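Local coordinates for CLIP-associating protein (Drosophila melanogaster, PDB 4G3A) that tracks microtubule plus ends and stabilises dynamic microtubules for mitotic spindle formation and kinetochore attachment, this chain being its N-terminal TOG-like domain, at residues F84-T88 against R121-P125. Coordinates in Å, arbitrary orientation, origin at the centre of the assembly. Residue numbers count along the deposited sequence, not the author numbering.
Sequences FNAYT and RVLPP
Two loops that bound HEAT repeat 2 of the TOG domain, one entering its first helix (88-98), the other following its second (104-119), meet here through one valine wedged against a type I beta-turn. The turn spans Phe-84 to Tyr-87, with Asn-85 at -64/-10 and Ala-86 at -67/-21, closed by Tyr-87 N donating to Phe-84 O at 2.8 Å; Thr-88 then opens helix 88-98. Segment 121-125 begins with Arg-121 at phi 61°, the C-prime residue of a Schellman motif that ends helix 104-119, swings to an extended Leu-123 (-152/159) and reaches Pro-124, the N-cap of helix 125-136. The CA atoms of Asn-85 and Val-122 lie 5.4 Å apart. Val-122 (chi1 t) gives up most surface: its CG2 packs on Phe-84 CB at 4.1 Å, while its CG1 sits at the edge of the Phe-84 ring. Asn-85 (chi1 t) has its CG 3.6 Å from Val-122 O; its OD1 accepts from Thr-88 OG1 at 2.7 Å, a bond that brings both oxygens to 3.6 Å from Val-122 CG1. Leu-123 CG is a looser 4.3 Å from Asn-85 OD1. Phe-84 and Val-122 both pack on Ile-77 and Leu-117, near the ends of helices 63-80 and 104-119.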
loop_
_atom_site.group_PDB
_atom_site.type_symbol
_atom_site.label_atom_id
_atom_site.label_comp_id
_atom_site.label_asym_id
_atom_site.label_seq_id
_atom_site.Cartn_x
_atom_site.Cartn_y
_atom_site.Cartn_z
ATOM N N PHE A 84 4.502 -4.135 15.478
ATOM C CA PHE A 84 4.156 -2.884 14.812
ATOM C C PHE A 84 2.652 -2.640 14.761
ATOM O O PHE A 84 2.208 -1.503 14.599
ATOM C CB PHE A 84 4.716 -2.839 13.384
ATOM C CG PHE A 84 4.592 -1.486 12.734
ATOM C CD1 PHE A 84 3.465 -1.149 11.999
ATOM C CD2 PHE A 84 5.608 -0.544 12.878
ATOM C CE1 PHE A 84 3.349 0.099 11.412
ATOM C CE2 PHE A 84 5.504 0.708 12.297
ATOM C CZ PHE A 84 4.381 1.037 11.562
ATOM N N ASN A 85 1.863 -3.701 14.895
ATOM C CA ASN A 85 0.428 -3.592 14.632
ATOM C C ASN A 85 -0.266 -2.657 15.610
ATOM O O ASN A 85 -1.421 -2.295 15.416
ATOM C CB ASN A 85 -0.252 -4.967 14.605
ATOM C CG ASN A 85 -1.577 -4.943 13.869
ATOM O OD1 ASN A 85 -1.753 -4.189 12.908
ATOM N ND2 ASN A 85 -2.520 -5.766 14.317
ATOM N N ALA A 86 0.454 -2.256 16.652
ATOM C CA ALA A 86 -0.053 -1.272 17.596
ATOM C C ALA A 86 -0.200 0.094 16.932
ATOM O O ALA A 86 -0.945 0.947 17.405
ATOM C CB ALA A 86 0.870 -1.174 18.802
ATOM N N TYR A 87 0.514 0.298 15.831
ATOM C CA TYR A 87 0.569 1.611 15.200
ATOM C C TYR A 87 -0.156 1.670 13.854
ATOM O O TYR A 87 -0.342 2.748 13.284
ATOM C CB TYR A 87 2.027 2.029 15.034
ATOM C CG TYR A 87 2.818 1.876 16.312
ATOM C CD1 TYR A 87 2.561 2.695 17.402
ATOM C CD2 TYR A 87 3.809 0.907 16.435
ATOM C CE1 TYR A 87 3.274 2.562 18.582
ATOM C CE2 TYR A 87 4.531 0.768 17.617
ATOM C CZ TYR A 87 4.255 1.600 18.686
ATOM O OH TYR A 87 4.962 1.477 19.867
ATOM N N THR A 88 -0.560 0.507 13.351
ATOM C CA THR A 88 -1.230 0.419 12.051
ATOM C C THR A 88 -2.390 1.419 11.878
ATOM O O THR A 88 -2.451 2.141 10.887
ATOM C CB THR A 88 -1.713 -1.025 11.769
ATOM O OG1 THR A 88 -0.619 -1.935 11.929
ATOM C CG2 THR A 88 -2.269 -1.148 10.353
ATOM N N ARG A 121 4.319 -9.863 8.467
ATOM C CA ARG A 121 3.260 -10.401 9.310
ATOM C C ARG A 121 2.769 -9.441 10.390
ATOM O O ARG A 121 2.438 -9.859 11.501
ATOM C CB ARG A 121 3.692 -11.731 9.941
ATOM C CG ARG A 121 4.142 -12.777 8.944
ATOM C CD ARG A 121 4.345 -14.120 9.623
ATOM N NE ARG A 121 4.693 -15.168 8.668
ATOM C CZ ARG A 121 3.803 -15.887 7.993
ATOM N NH1 ARG A 121 2.505 -15.674 8.168
ATOM N NH2 ARG A 121 4.210 -16.819 7.143
ATOM N N VAL A 122 2.698 -8.158 10.055
ATOM C CA VAL A 122 2.039 -7.211 10.942
ATOM C C VAL A 122 0.577 -7.612 11.062
ATOM O O VAL A 122 0.015 -7.632 12.156
ATOM C CB VAL A 122 2.143 -5.777 10.421
ATOM C CG1 VAL A 122 1.372 -4.837 11.319
ATOM C CG2 VAL A 122 3.590 -5.363 10.340
ATOM N N LEU A 123 -0.030 -7.927 9.919
ATOM C CA LEU A 123 -1.377 -8.483 9.849
ATOM C C LEU A 123 -1.501 -9.332 8.583
ATOM O O LEU A 123 -0.727 -9.158 7.640
ATOM C CB LEU A 123 -2.452 -7.385 9.837
ATOM C CG LEU A 123 -2.282 -6.043 9.110
ATOM C CD1 LEU A 123 -1.424 -6.118 7.863
ATOM C CD2 LEU A 123 -3.650 -5.439 8.810
ATOM N N PRO A 124 -2.474 -10.249 8.562
ATOM C CA PRO A 124 -2.659 -11.129 7.406
ATOM C C PRO A 124 -3.001 -10.342 6.147
ATOM O O PRO A 124 -3.602 -9.266 6.239
ATOM C CB PRO A 124 -3.846 -12.008 7.822
ATOM C CG PRO A 124 -3.898 -11.921 9.310
ATOM C CD PRO A 124 -3.444 -10.533 9.634
ATOM N N PRO A 125 -2.617 -10.873 4.975
ATOM C CA PRO A 125 -2.917 -10.172 3.718
ATOM C C PRO A 125 -4.401 -9.852 3.558
ATOM O O PRO A 125 -4.736 -8.745 3.123
ATOM C CB PRO A 125 -2.439 -11.151 2.640
ATOM C CG PRO A 125 -1.321 -11.925 3.317
ATOM C CD PRO A 125 -1.773 -12.068 4.763
#